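Local coordinates for protein secretory pathway GDP dissociation inhibitor (Saccharomyces cerevisiae, PDB 2BCG) that binds GDP-bound Rab GTPases such as Ypt1, blocks release of their GDP and extracts them from membranes for recycling in the secretory pathway, at residues G18-T22 with H45-E49; I21-L26 with M426-V430; H39-Q43 with P296-P300; E398-P402 with S414-D418. All blocks are in the same frame, centred on the assembly; numbering follows the deposited sequence. Where two conformers were deposited one is given.

Contact 1 (G18-T22 with H45-E49); sequences GTGIT and HYGGE
This is a buried loop-to-loop contact in the Rossmann-like domain, just past the first strand, 14-17. The turn G18-G20 leads into helix 21-32, with G20 as N-cap. It faces the glycine-rich loop after strand 37-40. The two backbones come nearest, CA to CA, at G20 and G48 (4.2 Å). T19, rotamer p, points toward the other loop. Its OG1 accepts a hydrogen bond from G47 N at 3.0 Å, and also bonds D41. T19 CB lies 3.9 Å from Y46 CD1, while the Y46 hydroxyl bonds the backbone of the YPT1 chain. G20 CA makes a CH...O contact of 3.4 Å with G47 O. Water 1 bridges I21 N and G47 O, 2.8 Å from each. The turns need glycine: at G18 and G47 a CB would jam against the preceding carbonyl O, and at G48, with positive phi, clash with G20 N. G18 and G20 resemble the start of the dinucleotide-binding GxGxxG motif of the Rossmann clan, with E23 in place of the third glycine.

Contact 2 (I21-L26 with M426-V430); sequences ITECIL and MTDDV
I21 opens helix 21-32, which packs against the C-terminal helix 424-438. Over these segments the axes approach to 9.7 Å, with a signed crossing angle of -44° and N-to-C directions 44° apart. I21 places CG1 3.9 Å from M426 CE. T22 has the closest CA pair, 5.9 Å from T22 to V430. In its m rotamer, T22 OG1 is 3.3 Å from M426 CG and CG2 is 3.9 Å from V430 CG2. Water 2 joins T22 OG1 at 2.8 Å to D429 OD2 at 2.7 Å; D429 also accepts from R415 N. One turn on, I25 points toward the other helix. Its CD1 is 3.9 Å from M426 SD and its CG2 is 3.8 Å from V430 CG1. L26 brings CD2 within 4.0 Å of V430 CG1. M426, t then m and m, lays SD against I25 and CE against I21. Both helices keep regular i to i+4 bonds. This is apolar helix-helix packing, joining the first helix of the Rossmann-like domain to the chain's last helix.

Contact 3 (H39-Q43 with P296-P300); sequences HIDKQ and PTYFP
The contact lies at the C-terminal edge of the parallel sheet of the Rossmann-like domain, where the loops after strands 37-40 and 292-294 meet. Strand 37-40 ends at I40, and D41-Q43 turn away from it. D41 OD2 accepts from Q43 N at 2.8 Å, forming an Asx turn, while D41 OD1 bonds T19. Across the gap, P296-Y298 have helical backbone angles, and F299 N bonds P296 O at 3.2 Å. The backbones stay apart: the closest CA atoms, K42 and Y298, are 9.2 Å from each other. Side chains span this distance. Y298, with chi1 m and chi2 -90°, sends its hydroxyl to the turn. K42 N donates to Y298 OH at 3.1 Å, nearly straight at 171°. Water 3 is 2.6 Å from D41 OD2 and 2.7 Å from Y298 OH. K42 runs back the other way, with chi1 p and the rest of the chain extended. Its CE lies over the ring face, and NZ sits 3.5 Å from the ring centroid of Y298, only 3° off the normal. The same K42 NZ donates to T297 OG1 at 2.8 Å, and T297 OG1 also bonds D295. The lysine is thus held over the tyrosine ring in a cation-pi contact, tying together two loops at the strand ends of a Rossmann-like sheet.

Contact 4 (E398-P402 with S414-D418); sequences ELFEP and SRSYD
F400 and S416 form the centre of this contact. S416 points toward strand 391-402 in the m rotamer, and its OG accepts from F400 N at 2.9 Å. S416 N in turn donates to F400 O at 2.9 Å. One hydroxyl therefore stands in for a backbone acceptor. F400 is also m, but the end of its side chain leads away; S416 OG lies at the edge of its ring. The CA atoms of F400 and S416 are 5.2 Å apart, those of E401 and R415 4.6 Å. The segments run roughly antiparallel, with end-to-end directions 147° apart. Strand 391-402 is the outermost strand of the mixed sheet within this chain, and 414-418 leaves the last strand, 411-413, of the parallel Rossmann-like sheet. The contact thus joins the mixed sheet to the end of the parallel one. E401 has chi1 p and chi2 t, while R415 bends at chi3 p. E401 OE2 and R415 NH1 form a salt bridge of 2.7 Å. E401 CB lies over one guanidinium face. Water 5 links E401 OE2 at 3.2 Å to R415 NH2 at 2.7 Å. Water 4 spans F400 O at 3.0 Å and S416 O at 2.8 Å. L399, m then t, reaches with CD2 to 3.3 Å from Y417 O. Its CD1 lies 4.4 Å from D418 CB. P402 CD packs 4.1 Å from R415 CG.

Contacts 1 and 2 are buried; contact 3 is partly buried and contact 4 lies at the surface. Contacts 1 and 2 share I21 and T22 at the start of helix 21-32. Contact 1 uses glycine backbone and a threonine hydroxyl, contact 2 mostly apolar side chains. Contacts 3 and 4 add charged groups to neutral hydrogen bonds: a lysine over a ring in one, a salt bridge in the other. T19 OG1 and D41 OD1, 2.7 Å apart, connect contacts 1 and 3. Residues 414-418 touch every other contact: Y417 OH meets T22 N, D429 OD2 meets R415 N, and P296 packs on S414. Contacts 3 and 4 are nested inside the loop closed by contact 2.

Contact 1 (G18-T22 with H45-E49)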
loop_
_atom_site.group_PDB
_atom_site.type_symbol
_atom_site.label_atom_id
_atom_site.label_comp_id
_atom_site.label_asym_id
_atom_site.label_seq_id
_atom_site.Cartn_x
_atom_site.Cartn_y
_atom_site.Cartn_z
ATOM N N GLY A 18 -3.619 4.824 14.367
ATOM C CA GLY A 18 -2.803 5.142 13.201
ATOM C C GLY A 18 -2.964 4.134 12.091
ATOM O O GLY A 18 -3.009 2.908 12.325
ATOM N N THR A 19 -3.060 4.650 10.862
ATOM C CA THR A 19 -3.249 3.746 9.723
ATOM C C THR A 19 -2.020 3.658 8.832
ATOM O O THR A 19 -2.148 3.458 7.616
ATOM C CB THR A 19 -4.478 4.141 8.874
ATOM O OG1 THR A 19 -4.338 5.498 8.402
ATOM C CG2 THR A 19 -5.767 4.027 9.676
ATOM N N GLY A 20 -0.826 3.754 9.426
ATOM C CA GLY A 20 0.355 3.216 8.750
ATOM C C GLY A 20 0.243 1.755 8.372
ATOM O O GLY A 20 -0.527 0.981 8.976
ATOM N N ILE A 21 1.059 1.344 7.407
ATOM C CA ILE A 21 0.988 -0.037 6.929
ATOM C C ILE A 21 1.188 -1.118 8.045
ATOM O O ILE A 21 0.519 -2.142 8.031
ATOM C CB ILE A 21 1.980 -0.247 5.752
ATOM C CG1 ILE A 21 1.849 -1.639 5.126
ATOM C CG2 ILE A 21 3.425 0.060 6.152
ATOM C CD1 ILE A 21 0.477 -2.005 4.693
ATOM N N THR A 22 2.119 -0.923 8.969
ATOM C CA THR A 22 2.299 -1.932 10.022
ATOM C C THR A 22 0.984 -2.163 10.761
ATOM O O THR A 22 0.569 -3.320 10.946
ATOM C CB THR A 22 3.383 -1.493 10.988
ATOM O OG1 THR A 22 4.594 -1.302 10.269
ATOM C CG2 THR A 22 3.568 -2.508 12.124
ATOM N N HIS A 45 -6.842 11.001 6.553
ATOM C CA HIS A 45 -6.541 10.118 5.427
ATOM C C HIS A 45 -5.796 8.880 5.921
ATOM O O HIS A 45 -5.272 8.876 7.040
ATOM C CB HIS A 45 -5.661 10.871 4.419
ATOM C CG HIS A 45 -4.342 11.295 4.983
ATOM N ND1 HIS A 45 -4.186 12.441 5.739
ATOM C CD2 HIS A 45 -3.116 10.717 4.908
ATOM C CE1 HIS A 45 -2.922 12.542 6.115
ATOM N NE2 HIS A 45 -2.248 11.521 5.607
ATOM N N TYR A 46 -5.759 7.827 5.110
ATOM C CA TYR A 46 -4.996 6.625 5.432
ATOM C C TYR A 46 -3.506 6.748 5.153
ATOM O O TYR A 46 -3.085 7.441 4.209
ATOM C CB TYR A 46 -5.493 5.391 4.621
ATOM C CG TYR A 46 -6.869 4.898 5.017
ATOM C CD1 TYR A 46 -7.006 3.872 5.975
ATOM C CD2 TYR A 46 -8.042 5.436 4.448
ATOM C CE1 TYR A 46 -8.269 3.423 6.365
ATOM C CE2 TYR A 46 -9.320 4.997 4.848
ATOM C CZ TYR A 46 -9.420 3.966 5.789
ATOM O OH TYR A 46 -10.652 3.502 6.151
ATOM N N GLY A 47 -2.703 6.026 5.934
ATOM C CA GLY A 47 -1.347 5.730 5.578
ATOM C C GLY A 47 -0.298 6.134 6.576
ATOM O O GLY A 47 0.853 5.729 6.482
ATOM N N GLY A 48 -0.670 7.000 7.518
ATOM C CA GLY A 48 0.279 7.414 8.570
ATOM C C GLY A 48 1.553 7.983 7.939
ATOM O O GLY A 48 1.524 8.685 6.886
ATOM N N GLU A 49 2.691 7.688 8.549
ATOM C CA GLU A 49 3.928 8.336 8.096
ATOM C C GLU A 49 4.431 7.877 6.720
ATOM O O GLU A 49 5.265 8.563 6.088
ATOM C CB GLU A 49 5.025 8.167 9.148
ATOM C CG GLU A 49 4.784 8.992 10.407
ATOM C CD GLU A 49 4.889 10.489 10.160
ATOM O OE1 GLU A 49 5.710 10.904 9.314
ATOM O OE2 GLU A 49 4.152 11.251 10.809
HETATM O O HOH W 1 1.828 3.273 5.462
#

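Contact 2 (I21-L26 with M426-V430)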
loop_
_atom_site.group_PDB
_atom_site.type_symbol
_atom_site.label_atom_id
_atom_site.label_comp_id
_atom_site.label_asym_id
_atom_site.label_seq_id
_atom_site.Cartn_x
_atom_site.Cartn_y
_atom_site.Cartn_z
ATOM N N ILE A 21 1.059 1.344 7.407
ATOM C CA ILE A 21 0.988 -0.037 6.929
ATOM C C ILE A 21 1.188 -1.118 8.045
ATOM O O ILE A 21 0.519 -2.142 8.031
ATOM C CB ILE A 21 1.980 -0.247 5.752
ATOM C CG1 ILE A 21 1.849 -1.639 5.126
ATOM C CG2 ILE A 21 3.425 0.060 6.152
ATOM C CD1 ILE A 21 0.477 -2.005 4.693
ATOM N N THR A 22 2.119 -0.923 8.969
ATOM C CA THR A 22 2.299 -1.932 10.022
ATOM C C THR A 22 0.984 -2.163 10.761
ATOM O O THR A 22 0.569 -3.320 10.946
ATOM C CB THR A 22 3.383 -1.493 10.988
ATOM O OG1 THR A 22 4.594 -1.302 10.269
ATOM C CG2 THR A 22 3.568 -2.508 12.124
ATOM N N GLU A 23 0.308 -1.071 11.115
ATOM C CA GLU A 23 -0.953 -1.154 11.877
ATOM C C GLU A 23 -2.065 -1.742 11.025
ATOM O O GLU A 23 -2.894 -2.521 11.508
ATOM C CB GLU A 23 -1.402 0.215 12.382
ATOM C CG GLU A 23 -0.692 0.677 13.635
ATOM C CD GLU A 23 0.769 1.035 13.428
ATOM O OE1 GLU A 23 1.557 0.879 14.399
ATOM O OE2 GLU A 23 1.119 1.563 12.345
ATOM N N CYS A 24 -2.140 -1.316 9.758
ATOM C CA CYS A 24 -3.196 -1.832 8.894
ATOM C C CYS A 24 -3.003 -3.354 8.664
ATOM O O CYS A 24 -3.981 -4.079 8.668
ATOM C CB CYS A 24 -3.262 -1.083 7.567
ATOM S SG CYS A 24 -3.790 0.627 7.758
ATOM N N ILE A 25 -1.764 -3.838 8.529
ATOM C CA ILE A 25 -1.575 -5.293 8.380
ATOM C C ILE A 25 -2.048 -6.024 9.617
ATOM O O ILE A 25 -2.756 -7.041 9.527
ATOM C CB ILE A 25 -0.112 -5.673 8.054
ATOM C CG1 ILE A 25 0.225 -5.115 6.662
ATOM C CG2 ILE A 25 0.047 -7.218 8.016
ATOM C CD1 ILE A 25 1.715 -5.296 6.252
ATOM N N LEU A 26 -1.634 -5.506 10.773
ATOM C CA LEU A 26 -2.033 -6.142 12.041
ATOM C C LEU A 26 -3.550 -6.121 12.188
ATOM O O LEU A 26 -4.147 -7.144 12.566
ATOM C CB LEU A 26 -1.323 -5.478 13.209
ATOM C CG LEU A 26 0.162 -5.821 13.228
ATOM C CD1 LEU A 26 0.903 -4.762 14.016
ATOM C CD2 LEU A 26 0.316 -7.232 13.815
ATOM N N MET A 426 9.798 -3.966 7.970
ATOM C CA MET A 426 8.425 -3.618 8.377
ATOM C C MET A 426 7.657 -4.919 8.641
ATOM O O MET A 426 6.975 -5.014 9.665
ATOM C CB MET A 426 7.749 -2.726 7.316
ATOM C CG MET A 426 6.298 -2.288 7.609
ATOM S SD MET A 426 5.080 -3.614 7.286
ATOM C CE MET A 426 5.200 -3.686 5.464
ATOM N N THR A 427 7.808 -5.938 7.781
ATOM C CA THR A 427 7.112 -7.217 8.050
ATOM C C THR A 427 7.739 -7.957 9.243
ATOM O O THR A 427 7.049 -8.671 9.972
ATOM C CB THR A 427 6.991 -8.125 6.822
ATOM O OG1 THR A 427 8.266 -8.261 6.213
ATOM C CG2 THR A 427 6.030 -7.498 5.824
ATOM N N ASP A 428 9.045 -7.809 9.437
ATOM C CA ASP A 428 9.655 -8.325 10.681
ATOM C C ASP A 428 8.936 -7.722 11.887
ATOM O O ASP A 428 8.657 -8.432 12.871
ATOM C CB ASP A 428 11.163 -8.038 10.765
ATOM C CG ASP A 428 11.967 -8.872 9.793
ATOM O OD1 ASP A 428 13.165 -8.538 9.623
ATOM O OD2 ASP A 428 11.435 -9.852 9.222
ATOM N N ASP A 429 8.670 -6.403 11.828
ATOM C CA ASP A 429 8.003 -5.700 12.929
ATOM C C ASP A 429 6.568 -6.224 13.085
ATOM O O ASP A 429 6.129 -6.539 14.196
ATOM C CB ASP A 429 7.995 -4.189 12.676
ATOM C CG ASP A 429 7.709 -3.377 13.927
ATOM O OD1 ASP A 429 7.981 -3.885 15.061
ATOM O OD2 ASP A 429 7.242 -2.226 13.782
ATOM N N VAL A 430 5.820 -6.343 11.990
ATOM C CA VAL A 430 4.486 -6.965 12.070
ATOM C C VAL A 430 4.523 -8.333 12.778
ATOM O O VAL A 430 3.737 -8.596 13.673
ATOM C CB VAL A 430 3.907 -7.148 10.656
ATOM C CG1 VAL A 430 2.667 -8.086 10.639
ATOM C CG2 VAL A 430 3.563 -5.765 10.062
HETATM O O HOH W 2 6.944 -0.611 11.589
#

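Contact 3 (H39-Q43 with P296-P300)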
loop_
_atom_site.group_PDB
_atom_site.type_symbol
_atom_site.label_atom_id
_atom_site.label_comp_id
_atom_site.label_asym_id
_atom_site.label_seq_id
_atom_site.Cartn_x
_atom_site.Cartn_y
_atom_site.Cartn_z
ATOM N N HIS A 39 -10.320 0.662 14.575
ATOM C CA HIS A 39 -9.098 1.272 14.013
ATOM C C HIS A 39 -9.340 2.777 13.824
ATOM O O HIS A 39 -10.236 3.171 13.069
ATOM C CB HIS A 39 -8.713 0.593 12.696
ATOM C CG HIS A 39 -7.271 0.757 12.325
ATOM N ND1 HIS A 39 -6.601 -0.108 11.477
ATOM C CD2 HIS A 39 -6.366 1.688 12.707
ATOM C CE1 HIS A 39 -5.352 0.302 11.340
ATOM N NE2 HIS A 39 -5.183 1.392 12.072
ATOM N N ILE A 40 -8.579 3.600 14.542
ATOM C CA ILE A 40 -8.795 5.046 14.544
ATOM C C ILE A 40 -7.559 5.754 14.050
ATOM O O ILE A 40 -6.437 5.316 14.338
ATOM C CB ILE A 40 -9.112 5.544 15.973
ATOM C CG1 ILE A 40 -10.266 4.748 16.593
ATOM C CG2 ILE A 40 -9.353 7.097 16.038
ATOM C CD1 ILE A 40 -10.425 5.013 18.122
ATOM N N ASP A 41 -7.767 6.846 13.300
ATOM C CA ASP A 41 -6.663 7.754 12.950
ATOM C C ASP A 41 -7.071 9.205 13.247
ATOM O O ASP A 41 -8.181 9.620 12.923
ATOM C CB ASP A 41 -6.277 7.580 11.464
ATOM C CG ASP A 41 -4.829 8.001 11.156
ATOM O OD1 ASP A 41 -4.137 7.271 10.394
ATOM O OD2 ASP A 41 -4.399 9.073 11.647
ATOM N N LYS A 42 -6.157 9.947 13.873
ATOM C CA LYS A 42 -6.327 11.396 14.079
ATOM C C LYS A 42 -6.286 12.168 12.754
ATOM O O LYS A 42 -6.823 13.283 12.658
ATOM C CB LYS A 42 -5.302 11.938 15.091
ATOM C CG LYS A 42 -3.832 11.701 14.723
ATOM C CD LYS A 42 -2.900 11.788 15.937
ATOM C CE LYS A 42 -1.531 11.193 15.638
ATOM N NZ LYS A 42 -0.740 10.862 16.867
ATOM N N GLN A 43 -5.621 11.584 11.758
ATOM C CA GLN A 43 -5.422 12.244 10.472
ATOM C C GLN A 43 -6.635 11.984 9.580
ATOM O O GLN A 43 -7.399 11.030 9.798
ATOM C CB GLN A 43 -4.119 11.783 9.803
ATOM C CG GLN A 43 -2.886 11.962 10.681
ATOM C CD GLN A 43 -1.582 11.932 9.932
ATOM O OE1 GLN A 43 -0.772 12.849 10.082
ATOM N NE2 GLN A 43 -1.357 10.900 9.118
ATOM N N PRO A 296 4.274 5.226 17.069
ATOM C CA PRO A 296 4.886 6.115 18.064
ATOM C C PRO A 296 4.217 7.472 18.274
ATOM O O PRO A 296 4.329 8.048 19.384
ATOM C CB PRO A 296 6.343 6.259 17.563
ATOM C CG PRO A 296 6.600 4.914 16.820
ATOM C CD PRO A 296 5.268 4.641 16.142
ATOM N N THR A 297 3.532 8.021 17.258
ATOM C CA THR A 297 2.959 9.369 17.408
ATOM C C THR A 297 1.814 9.415 18.417
ATOM O O THR A 297 1.457 10.498 18.894
ATOM C CB THR A 297 2.468 9.958 16.067
ATOM O OG1 THR A 297 1.272 9.289 15.672
ATOM C CG2 THR A 297 3.551 9.848 14.953
ATOM N N TYR A 298 1.243 8.256 18.753
ATOM C CA TYR A 298 0.161 8.208 19.749
ATOM C C TYR A 298 0.653 8.065 21.179
ATOM O O TYR A 298 -0.113 8.335 22.103
ATOM C CB TYR A 298 -0.825 7.069 19.441
ATOM C CG TYR A 298 -1.593 7.380 18.197
ATOM C CD1 TYR A 298 -2.823 8.094 18.239
ATOM C CD2 TYR A 298 -1.070 7.037 16.956
ATOM C CE1 TYR A 298 -3.518 8.416 17.066
ATOM C CE2 TYR A 298 -1.760 7.377 15.762
ATOM C CZ TYR A 298 -2.979 8.036 15.836
ATOM O OH TYR A 298 -3.655 8.370 14.690
ATOM N N PHE A 299 1.887 7.615 21.341
ATOM C CA PHE A 299 2.457 7.341 22.681
ATOM C C PHE A 299 3.930 7.733 22.648
ATOM O O PHE A 299 4.793 6.867 22.838
ATOM C CB PHE A 299 2.341 5.860 23.073
ATOM C CG PHE A 299 0.936 5.384 23.278
ATOM C CD1 PHE A 299 0.205 4.832 22.229
ATOM C CD2 PHE A 299 0.342 5.459 24.543
ATOM C CE1 PHE A 299 -1.111 4.362 22.444
ATOM C CE2 PHE A 299 -0.959 5.002 24.749
ATOM C CZ PHE A 299 -1.689 4.460 23.704
ATOM N N PRO A 300 4.215 9.024 22.427
ATOM C CA PRO A 300 5.619 9.440 22.319
ATOM C C PRO A 300 6.416 9.158 23.593
ATOM O O PRO A 300 7.607 8.806 23.513
ATOM C CB PRO A 300 5.540 10.948 22.010
ATOM C CG PRO A 300 4.180 11.384 22.474
ATOM C CD PRO A 300 3.280 10.164 22.251
HETATM O O HOH W 3 -1.958 8.960 12.644
#

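Contact 4 (E398-P402 with S414-D418)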
loop_
_atom_site.group_PDB
_atom_site.type_symbol
_atom_site.label_atom_id
_atom_site.label_comp_id
_atom_site.label_asym_id
_atom_site.label_seq_id
_atom_site.Cartn_x
_atom_site.Cartn_y
_atom_site.Cartn_z
ATOM N N GLU A 398 13.138 11.691 12.599
ATOM C CA GLU A 398 13.852 10.965 13.642
ATOM C C GLU A 398 13.193 9.601 13.773
ATOM O O GLU A 398 11.976 9.516 13.740
ATOM C CB GLU A 398 13.793 11.726 14.978
ATOM C CG GLU A 398 14.737 11.121 15.998
ATOM C CD GLU A 398 15.009 12.009 17.203
ATOM O OE1 GLU A 398 15.858 11.622 18.032
ATOM O OE2 GLU A 398 14.374 13.071 17.334
ATOM N N LEU A 399 13.993 8.542 13.863
ATOM C CA LEU A 399 13.471 7.179 14.002
ATOM C C LEU A 399 13.217 6.813 15.465
ATOM O O LEU A 399 14.102 6.983 16.318
ATOM C CB LEU A 399 14.420 6.162 13.385
ATOM C CG LEU A 399 14.771 6.416 11.925
ATOM C CD1 LEU A 399 15.656 5.247 11.515
ATOM C CD2 LEU A 399 13.490 6.517 11.074
ATOM N N PHE A 400 12.023 6.289 15.720
ATOM C CA PHE A 400 11.605 5.857 17.074
ATOM C C PHE A 400 11.350 4.359 17.173
ATOM O O PHE A 400 11.036 3.680 16.177
ATOM C CB PHE A 400 10.373 6.660 17.528
ATOM C CG PHE A 400 10.628 8.123 17.596
ATOM C CD1 PHE A 400 10.204 8.968 16.562
ATOM C CD2 PHE A 400 11.345 8.667 18.674
ATOM C CE1 PHE A 400 10.463 10.337 16.610
ATOM C CE2 PHE A 400 11.617 10.037 18.719
ATOM C CZ PHE A 400 11.191 10.875 17.672
ATOM N N GLU A 401 11.530 3.822 18.384
ATOM C CA GLU A 401 11.181 2.430 18.645
ATOM C C GLU A 401 10.551 2.376 20.029
ATOM O O GLU A 401 10.739 3.300 20.813
ATOM C CB GLU A 401 12.417 1.513 18.582
ATOM C CG GLU A 401 13.516 1.910 19.577
ATOM C CD GLU A 401 14.726 1.014 19.513
ATOM O OE1 GLU A 401 15.799 1.445 19.981
ATOM O OE2 GLU A 401 14.626 -0.127 19.022
ATOM N N PRO A 402 9.749 1.348 20.293
ATOM C CA PRO A 402 9.162 1.260 21.640
ATOM C C PRO A 402 10.234 0.997 22.696
ATOM O O PRO A 402 11.195 0.268 22.446
ATOM C CB PRO A 402 8.232 0.060 21.558
ATOM C CG PRO A 402 8.530 -0.655 20.304
ATOM C CD PRO A 402 9.337 0.236 19.415
ATOM N N SER A 414 4.560 0.028 17.198
ATOM C CA SER A 414 5.410 -0.252 16.046
ATOM C C SER A 414 6.656 0.636 16.032
ATOM O O SER A 414 6.707 1.686 16.707
ATOM C CB SER A 414 4.595 -0.038 14.746
ATOM O OG SER A 414 4.088 1.300 14.717
ATOM N N ARG A 415 7.625 0.248 15.204
ATOM C CA ARG A 415 8.809 1.052 14.955
ATOM C C ARG A 415 8.576 2.076 13.816
ATOM O O ARG A 415 7.850 1.805 12.851
ATOM C CB ARG A 415 9.974 0.134 14.570
ATOM C CG ARG A 415 10.366 -0.947 15.633
ATOM C CD ARG A 415 11.397 -1.900 15.041
ATOM N NE ARG A 415 12.643 -1.153 14.876
ATOM C CZ ARG A 415 13.559 -0.981 15.823
ATOM N NH1 ARG A 415 13.415 -1.560 17.022
ATOM N NH2 ARG A 415 14.639 -0.245 15.562
ATOM N N SER A 416 9.190 3.250 13.925
ATOM C CA SER A 416 9.149 4.191 12.783
ATOM C C SER A 416 9.706 3.519 11.535
ATOM O O SER A 416 10.571 2.635 11.627
ATOM C CB SER A 416 9.972 5.450 13.047
ATOM O OG SER A 416 9.581 6.100 14.221
ATOM N N TYR A 417 9.224 3.917 10.355
ATOM C CA TYR A 417 9.747 3.285 9.116
ATOM C C TYR A 417 11.184 3.722 8.881
ATOM O O TYR A 417 11.491 4.913 8.956
ATOM C CB TYR A 417 8.848 3.644 7.926
ATOM C CG TYR A 417 7.435 3.163 8.190
ATOM C CD1 TYR A 417 7.147 1.790 8.155
ATOM C CD2 TYR A 417 6.415 4.046 8.545
ATOM C CE1 TYR A 417 5.899 1.296 8.475
ATOM C CE2 TYR A 417 5.119 3.568 8.838
ATOM C CZ TYR A 417 4.873 2.184 8.796
ATOM O OH TYR A 417 3.627 1.676 9.122
ATOM N N ASP A 418 12.038 2.730 8.649
ATOM C CA ASP A 418 13.478 2.950 8.729
ATOM C C ASP A 418 14.080 3.326 7.367
ATOM O O ASP A 418 13.348 3.561 6.397
ATOM C CB ASP A 418 14.166 1.729 9.383
ATOM C CG ASP A 418 14.113 0.462 8.533
ATOM O OD1 ASP A 418 14.299 -0.662 9.096
ATOM O OD2 ASP A 418 13.935 0.557 7.305
HETATM O O HOH W 4 12.462 2.913 13.707
HETATM O O HOH W 5 17.002 -0.099 16.907
#